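Local coordinates for protein DNA polymerase III beta subunit (Streptococcus pyogenes, PDB 2AVT) that probably encircles duplex DNA as a ring-shaped homodimer and tethers the replicative polymerase to its template for processive synthesis, at residues A[12-17]-A[54-59]; A[213-218]-A[233-238]. All coordinates share one frame; numbering follows the deposited sequence.

Contact 1 of 2, residues A[12-17]-A[54-59]; sequences IHALNT and IENTIP
The carboxamide of Asn56 reaches between Ala14 and Thr17, with ND2 leading toward helix 12-17. Ala14 CB lies to one side of the amide plane, 3.6 Å from Asn56 ND2; Thr17 CB lies to the other side, 3.9 Å from the same nitrogen, with Thr17 CG2 close behind. The Thr17 and Asn56 side chains meet at about a right angle. Asn56 CG is anti to the backbone N (chi1 -175°), which sets CG on the helix side of the strand; ND2 then donates a weak, bent hydrogen bond to Ala14 O (3.3 Å, N-H...O angle 141°). That carbonyl also accepts a hydrogen bond from Thr18 OG1, so it serves both the helix and the sheet. Isoleucines flank the amide along the strand: Ile58 CD1 rests against Ala14 CB at 3.7 Å, and Ile54 CD1 touches the carbonyl oxygen of Thr17 at 3.6 Å. Ala14 faces the strand where the short axes approach to 9.0 Å, running antiparallel at 170°. This is helix-on-sheet packing in the N-terminal domain: helix 8-18 lies over strand 52-59 and neighbouring strand 42-48, where Leu45 touches Ala14 and Leu15, while Leu15 and Asn16 also meet Ile83 of helix 79-88.

Contact 2 of 2, residues A[213-218]-A[233-238]; sequences AVFTDD and FRSEHI
Phe215 turns the edge of its ring to Ser235 and Phe233 O. Ser235 CB lies in the ring plane at the edge, 3.6 Å from Phe215 CE1, and Ser235 OG sits near that plane, 3.5 Å from the same carbon. Further round the rim Phe233 O approaches Phe215 CZ at 3.7 Å, again near the plane, so the ring presents C-H edges to two oxygens. The Phe215 and Phe233 side chains cross at about a right angle, and Phe233 CB touches Phe215 CE2.

Apolar packing adds Ile238, whose CG2 comes in obliquely to Phe215 CZ at 3.7 Å; the two side chains slide past each other in opposite directions. Ile238 CG2 also meets Val214 CG1 at 4.1 Å, while its CD1 end lies against Val214 O.

Phe215 leaves helical geometry directly after helix 205-214, and the segment it meets is the bend of a beta hairpin in the central domain, in which residues 235-237 link the antiparallel strands 230-234 and 238-243.

Polar bonds close that bend: Ser235 N donates to Ile238 O at 2.9 Å, and Ile238 N gives a weak bond to Ser235 OG at 3.0 Å, with OG between the backbone N and the carbonyl carbon (chi1 63°). Phe211 of helix 205-214 meets the rings of both Phe215 and Phe233, and Lys143 forms a salt bridge with Asp217.

In the fold
From the N terminus, helix 8-18 is followed by strands 33-39 and 42-48 before strand 52-59 returns beneath it, so contact 1 closes a loop of 36 residues in the N-terminal domain. Contact 2 opens much later and closes a shorter loop of 14 residues, holding strand 221-226 and the start of strand 230-234, in the central domain. The two are in series, neither nested nor crossed, yet their centres are about 10 Å apart. Strand 52-59 pairs with strand 238-243 in one antiparallel sheet spanning both domains, with a probable Thr57 N to His237 O hydrogen bond; Val214 of helix 205-214 packs on Thr17 and Ile54, tying the two domains together beside the sheet.

Contact 1 of 2, residues A[12-17]-A[54-59]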
ATOM      1  N   ILE A  12       9.374  -3.956  19.782  1.00 25.93           N
ATOM      2  CA  ILE A  12       8.914  -3.558  18.455  1.00 26.90           C
ATOM      3  C   ILE A  12       7.788  -2.526  18.520  1.00 27.81           C
ATOM      4  O   ILE A  12       7.830  -1.518  17.819  1.00 27.29           O
ATOM      5  CB  ILE A  12       8.431  -4.784  17.637  1.00 25.07           C
ATOM      6  CG1 ILE A  12       9.638  -5.655  17.270  1.00 26.38           C
ATOM      7  CG2 ILE A  12       7.708  -4.327  16.367  1.00 23.28           C
ATOM      8  CD1 ILE A  12       9.274  -6.938  16.544  1.00 26.75           C
ATOM      9  N   HIS A  13       6.790  -2.765  19.367  1.00 28.29           N
ATOM     10  CA  HIS A  13       5.677  -1.820  19.484  1.00 29.86           C
ATOM     11  C   HIS A  13       6.159  -0.425  19.871  1.00 26.41           C
ATOM     12  O   HIS A  13       5.761   0.559  19.255  1.00 26.81           O
ATOM     13  CB  HIS A  13       4.648  -2.321  20.501  1.00 34.24           C
ATOM     14  CG  HIS A  13       3.827  -3.473  20.005  1.00 42.25           C
ATOM     15  ND1 HIS A  13       3.152  -3.440  18.801  1.00 44.94           N
ATOM     16  CD2 HIS A  13       3.566  -4.685  20.548  1.00 44.07           C
ATOM     17  CE1 HIS A  13       2.514  -4.584  18.625  1.00 44.20           C
ATOM     18  NE2 HIS A  13       2.748  -5.356  19.671  1.00 45.28           N
ATOM     19  N   ALA A  14       7.027  -0.343  20.874  1.00 23.50           N
ATOM     20  CA  ALA A  14       7.557   0.942  21.326  1.00 24.29           C
ATOM     21  C   ALA A  14       8.450   1.611  20.270  1.00 22.51           C
ATOM     22  O   ALA A  14       8.467   2.833  20.150  1.00 23.05           O
ATOM     23  CB  ALA A  14       8.345   0.756  22.626  1.00 23.25           C
ATOM     24  N   LEU A  15       9.201   0.804  19.525  1.00 22.84           N
ATOM     25  CA  LEU A  15      10.079   1.321  18.482  1.00 22.00           C
ATOM     26  C   LEU A  15       9.275   1.926  17.341  1.00 22.12           C
ATOM     27  O   LEU A  15       9.599   3.004  16.852  1.00 20.46           O
ATOM     28  CB  LEU A  15      10.984   0.205  17.936  1.00 19.93           C
ATOM     29  CG  LEU A  15      12.151  -0.208  18.834  1.00 21.91           C
ATOM     30  CD1 LEU A  15      12.788  -1.525  18.345  1.00 15.35           C
ATOM     31  CD2 LEU A  15      13.171   0.920  18.851  1.00 20.19           C
ATOM     32  N   ASN A  16       8.230   1.228  16.911  1.00 23.33           N
ATOM     33  CA  ASN A  16       7.406   1.717  15.816  1.00 24.97           C
ATOM     34  C   ASN A  16       6.665   2.993  16.180  1.00 26.94           C
ATOM     35  O   ASN A  16       6.321   3.779  15.309  1.00 26.76           O
ATOM     36  CB  ASN A  16       6.402   0.657  15.380  1.00 27.66           C
ATOM     37  CG  ASN A  16       7.062  -0.503  14.669  1.00 30.72           C
ATOM     38  OD1 ASN A  16       8.176  -0.377  14.160  1.00 31.96           O
ATOM     39  ND2 ASN A  16       6.371  -1.637  14.611  1.00 32.51           N
ATOM     40  N   THR A  17       6.407   3.193  17.466  1.00 28.02           N
ATOM     41  CA  THR A  17       5.719   4.400  17.911  1.00 31.41           C
ATOM     42  C   THR A  17       6.672   5.584  17.811  1.00 29.07           C
ATOM     43  O   THR A  17       6.310   6.662  17.337  1.00 29.92           O
ATOM     44  CB  THR A  17       5.277   4.285  19.373  1.00 33.53           C
ATOM     45  OG1 THR A  17       4.324   3.224  19.501  1.00 41.41           O
ATOM     46  CG2 THR A  17       4.647   5.584  19.839  1.00 38.81           C
ATOM     47  N   ILE A  54       9.584  12.542  19.837  1.00 26.67           N
ATOM     48  CA  ILE A  54       8.886  11.578  20.677  1.00 26.52           C
ATOM     49  C   ILE A  54       9.863  10.885  21.613  1.00 26.28           C
ATOM     50  O   ILE A  54      10.864  10.326  21.163  1.00 26.12           O
ATOM     51  CB  ILE A  54       8.186  10.496  19.836  1.00 25.23           C
ATOM     52  CG1 ILE A  54       7.071  11.126  19.002  1.00 25.43           C
ATOM     53  CG2 ILE A  54       7.593   9.416  20.747  1.00 24.73           C
ATOM     54  CD1 ILE A  54       6.403  10.148  18.074  1.00 26.50           C
ATOM     55  N   GLU A  55       9.587  10.961  22.914  1.00 24.97           N
ATOM     56  CA  GLU A  55      10.396  10.293  23.932  1.00 26.82           C
ATOM     57  C   GLU A  55       9.463   9.254  24.535  1.00 27.89           C
ATOM     58  O   GLU A  55       8.511   9.585  25.248  1.00 28.65           O
ATOM     59  CB  GLU A  55      10.886  11.272  25.002  1.00 28.60           C
ATOM     60  CG  GLU A  55      12.132  12.045  24.590  1.00 35.85           C
ATOM     61  CD  GLU A  55      12.646  12.980  25.672  1.00 39.83           C
ATOM     62  OE1 GLU A  55      12.690  12.620  26.848  1.00 41.69           O
ATOM     63  OE2 GLU A  55      13.060  14.181  25.272  1.00 40.18           O
ATOM     64  N   ASN A  56       9.731   7.994  24.223  1.00 26.91           N
ATOM     65  CA  ASN A  56       8.893   6.895  24.676  1.00 26.05           C
ATOM     66  C   ASN A  56       9.693   5.964  25.574  1.00 26.71           C
ATOM     67  O   ASN A  56      10.713   5.390  25.172  1.00 23.77           O
ATOM     68  CB  ASN A  56       8.332   6.165  23.448  1.00 24.93           C
ATOM     69  CG  ASN A  56       7.345   5.061  23.809  1.00 30.20           C
ATOM     70  OD1 ASN A  56       6.808   5.017  24.918  1.00 31.19           O
ATOM     71  ND2 ASN A  56       7.089   4.175  22.859  1.00 29.67           N
ATOM     72  N   THR A  57       9.216   5.829  26.804  1.00 25.13           N
ATOM     73  CA  THR A  57       9.883   5.019  27.799  1.00 25.93           C
ATOM     74  C   THR A  57       9.214   3.686  28.081  1.00 25.74           C
ATOM     75  O   THR A  57       7.997   3.613  28.265  1.00 27.55           O
ATOM     76  CB  THR A  57       9.991   5.791  29.141  1.00 25.28           C
ATOM     77  OG1 THR A  57      10.808   6.953  28.962  1.00 26.79           O
ATOM     78  CG2 THR A  57      10.601   4.900  30.226  1.00 26.88           C
ATOM     79  N   ILE A  58      10.025   2.636  28.102  1.00 26.98           N
ATOM     80  CA  ILE A  58       9.559   1.295  28.426  1.00 26.38           C
ATOM     81  C   ILE A  58      10.050   1.124  29.861  1.00 27.88           C
ATOM     82  O   ILE A  58      11.257   1.063  30.113  1.00 26.95           O
ATOM     83  CB  ILE A  58      10.224   0.218  27.560  1.00 26.25           C
ATOM     84  CG1 ILE A  58       9.931   0.462  26.079  1.00 25.24           C
ATOM     85  CG2 ILE A  58       9.695  -1.160  27.961  1.00 28.06           C
ATOM     86  CD1 ILE A  58      10.825  -0.361  25.179  1.00 23.53           C
ATOM     87  N   PRO A  59       9.117   1.081  30.823  1.00 29.70           N
ATOM     88  CA  PRO A  59       9.386   0.929  32.257  1.00 32.09           C
ATOM     89  C   PRO A  59       9.828  -0.464  32.695  1.00 32.45           C
ATOM     90  O   PRO A  59       9.356  -1.466  32.172  1.00 33.67           O
ATOM     91  CB  PRO A  59       8.055   1.311  32.887  1.00 32.77           C
ATOM     92  CG  PRO A  59       7.078   0.733  31.900  1.00 34.42           C
ATOM     93  CD  PRO A  59       7.667   1.188  30.574  1.00 30.16           C
TER

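Contact 2 of 2, residues A[213-218]-A[233-238]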
ATOM      1  N   ALA A 213      -1.787   9.052  16.211  1.00 34.01           N
ATOM      2  CA  ALA A 213      -1.155   7.773  15.930  1.00 35.02           C
ATOM      3  C   ALA A 213      -0.268   7.306  17.076  1.00 34.88           C
ATOM      4  O   ALA A 213      -0.143   6.108  17.316  1.00 37.84           O
ATOM      5  CB  ALA A 213      -0.332   7.864  14.636  1.00 33.77           C
ATOM      6  N   VAL A 214       0.330   8.247  17.793  1.00 32.45           N
ATOM      7  CA  VAL A 214       1.236   7.909  18.886  1.00 33.80           C
ATOM      8  C   VAL A 214       0.572   7.548  20.217  1.00 34.40           C
ATOM      9  O   VAL A 214       1.009   6.617  20.896  1.00 34.00           O
ATOM     10  CB  VAL A 214       2.234   9.054  19.131  1.00 33.82           C
ATOM     11  CG1 VAL A 214       3.181   8.687  20.260  1.00 33.83           C
ATOM     12  CG2 VAL A 214       3.017   9.338  17.844  1.00 34.33           C
ATOM     13  N   PHE A 215      -0.459   8.295  20.604  1.00 33.03           N
ATOM     14  CA  PHE A 215      -1.151   8.012  21.853  1.00 34.41           C
ATOM     15  C   PHE A 215      -2.307   7.043  21.613  1.00 35.49           C
ATOM     16  O   PHE A 215      -3.320   7.403  21.011  1.00 35.53           O
ATOM     17  CB  PHE A 215      -1.664   9.306  22.499  1.00 33.15           C
ATOM     18  CG  PHE A 215      -0.565  10.186  23.042  1.00 35.28           C
ATOM     19  CD1 PHE A 215      -0.063   9.985  24.319  1.00 33.91           C
ATOM     20  CD2 PHE A 215      -0.008  11.190  22.263  1.00 34.72           C
ATOM     21  CE1 PHE A 215       0.970  10.760  24.812  1.00 32.23           C
ATOM     22  CE2 PHE A 215       1.027  11.970  22.751  1.00 34.53           C
ATOM     23  CZ  PHE A 215       1.516  11.755  24.028  1.00 34.11           C
ATOM     24  N   THR A 216      -2.135   5.804  22.070  1.00 36.08           N
ATOM     25  CA  THR A 216      -3.159   4.779  21.907  1.00 35.80           C
ATOM     26  C   THR A 216      -4.349   5.031  22.826  1.00 36.00           C
ATOM     27  O   THR A 216      -4.232   5.686  23.864  1.00 34.00           O
ATOM     28  CB  THR A 216      -2.584   3.369  22.166  1.00 35.18           C
ATOM     29  OG1 THR A 216      -1.733   3.400  23.319  1.00 37.88           O
ATOM     30  CG2 THR A 216      -1.787   2.899  20.961  1.00 37.77           C
ATOM     31  N   ASP A 217      -5.495   4.496  22.433  1.00 38.53           N
ATOM     32  CA  ASP A 217      -6.734   4.694  23.168  1.00 41.26           C
ATOM     33  C   ASP A 217      -6.770   4.190  24.600  1.00 42.44           C
ATOM     34  O   ASP A 217      -7.601   4.638  25.389  1.00 42.38           O
ATOM     35  CB  ASP A 217      -7.883   4.118  22.350  1.00 41.91           C
ATOM     36  CG  ASP A 217      -7.843   4.603  20.913  1.00 43.75           C
ATOM     37  OD1 ASP A 217      -7.606   5.816  20.722  1.00 43.05           O
ATOM     38  OD2 ASP A 217      -8.034   3.790  19.981  1.00 42.54           O
ATOM     39  N   ASP A 218      -5.873   3.277  24.952  1.00 42.89           N
ATOM     40  CA  ASP A 218      -5.842   2.781  26.320  1.00 45.48           C
ATOM     41  C   ASP A 218      -5.364   3.898  27.254  1.00 44.28           C
ATOM     42  O   ASP A 218      -5.463   3.788  28.476  1.00 44.45           O
ATOM     43  CB  ASP A 218      -4.929   1.552  26.426  1.00 48.91           C
ATOM     44  CG  ASP A 218      -3.509   1.838  25.980  1.00 51.88           C
ATOM     45  OD1 ASP A 218      -3.340   2.339  24.852  1.00 54.28           O
ATOM     46  OD2 ASP A 218      -2.566   1.557  26.749  1.00 54.31           O
ATOM     47  N   PHE A 233       2.877  17.274  24.863  1.00 32.13           N
ATOM     48  CA  PHE A 233       1.750  16.436  25.248  1.00 32.17           C
ATOM     49  C   PHE A 233       2.414  15.293  26.001  1.00 32.72           C
ATOM     50  O   PHE A 233       3.340  14.665  25.477  1.00 31.74           O
ATOM     51  CB  PHE A 233       1.010  15.884  24.028  1.00 31.23           C
ATOM     52  CG  PHE A 233       0.373  16.930  23.171  1.00 31.01           C
ATOM     53  CD1 PHE A 233       1.095  17.566  22.176  1.00 31.39           C
ATOM     54  CD2 PHE A 233      -0.963  17.258  23.336  1.00 30.83           C
ATOM     55  CE1 PHE A 233       0.496  18.497  21.364  1.00 31.56           C
ATOM     56  CE2 PHE A 233      -1.569  18.193  22.526  1.00 27.06           C
ATOM     57  CZ  PHE A 233      -0.842  18.811  21.539  1.00 33.08           C
ATOM     58  N   ARG A 234       1.952  15.011  27.216  1.00 32.70           N
ATOM     59  CA  ARG A 234       2.566  13.968  28.019  1.00 33.90           C
ATOM     60  C   ARG A 234       1.621  12.990  28.716  1.00 35.29           C
ATOM     61  O   ARG A 234       0.632  13.387  29.340  1.00 35.45           O
ATOM     62  CB  ARG A 234       3.471  14.613  29.077  1.00 34.67           C
ATOM     63  CG  ARG A 234       4.363  13.633  29.805  1.00 38.60           C
ATOM     64  CD  ARG A 234       5.196  14.315  30.877  1.00 41.97           C
ATOM     65  NE  ARG A 234       4.369  14.851  31.954  1.00 45.75           N
ATOM     66  CZ  ARG A 234       4.853  15.455  33.035  1.00 47.45           C
ATOM     67  NH1 ARG A 234       6.161  15.598  33.185  1.00 47.73           N
ATOM     68  NH2 ARG A 234       4.029  15.919  33.965  1.00 49.06           N
ATOM     69  N   SER A 235       1.944  11.706  28.592  1.00 33.93           N
ATOM     70  CA  SER A 235       1.200  10.633  29.235  1.00 34.07           C
ATOM     71  C   SER A 235       2.181  10.065  30.249  1.00 34.26           C
ATOM     72  O   SER A 235       3.226  10.664  30.500  1.00 35.33           O
ATOM     73  CB  SER A 235       0.804   9.551  28.222  1.00 34.45           C
ATOM     74  OG  SER A 235       1.939   8.925  27.649  1.00 31.41           O
ATOM     75  N   GLU A 236       1.872   8.916  30.827  1.00 35.99           N
ATOM     76  CA  GLU A 236       2.774   8.327  31.807  1.00 36.12           C
ATOM     77  C   GLU A 236       4.145   7.954  31.234  1.00 33.01           C
ATOM     78  O   GLU A 236       5.169   8.202  31.855  1.00 30.95           O
ATOM     79  CB  GLU A 236       2.134   7.090  32.436  1.00 39.31           C
ATOM     80  CG  GLU A 236       1.051   7.409  33.453  1.00 48.47           C
ATOM     81  CD  GLU A 236       1.559   8.302  34.572  1.00 52.17           C
ATOM     82  OE1 GLU A 236       2.689   8.066  35.054  1.00 56.21           O
ATOM     83  OE2 GLU A 236       0.832   9.236  34.976  1.00 54.63           O
ATOM     84  N   HIS A 237       4.172   7.373  30.043  1.00 31.03           N
ATOM     85  CA  HIS A 237       5.454   6.966  29.472  1.00 32.39           C
ATOM     86  C   HIS A 237       5.823   7.636  28.161  1.00 31.28           C
ATOM     87  O   HIS A 237       6.884   7.357  27.599  1.00 30.07           O
ATOM     88  CB  HIS A 237       5.469   5.448  29.285  1.00 34.77           C
ATOM     89  CG  HIS A 237       5.119   4.692  30.525  1.00 34.00           C
ATOM     90  ND1 HIS A 237       3.910   4.051  30.691  1.00 37.20           N
ATOM     91  CD2 HIS A 237       5.793   4.532  31.689  1.00 35.75           C
ATOM     92  CE1 HIS A 237       3.853   3.530  31.904  1.00 36.21           C
ATOM     93  NE2 HIS A 237       4.983   3.809  32.530  1.00 37.83           N
ATOM     94  N   ILE A 238       4.959   8.527  27.678  1.00 30.80           N
ATOM     95  CA  ILE A 238       5.217   9.204  26.416  1.00 28.13           C
ATOM     96  C   ILE A 238       5.230  10.721  26.487  1.00 30.03           C
ATOM     97  O   ILE A 238       4.307  11.344  27.025  1.00 30.28           O
ATOM     98  CB  ILE A 238       4.168   8.823  25.360  1.00 26.77           C
ATOM     99  CG1 ILE A 238       4.152   7.307  25.157  1.00 24.59           C
ATOM    100  CG2 ILE A 238       4.462   9.558  24.057  1.00 25.98           C
ATOM    101  CD1 ILE A 238       3.008   6.829  24.284  1.00 24.36           C
TER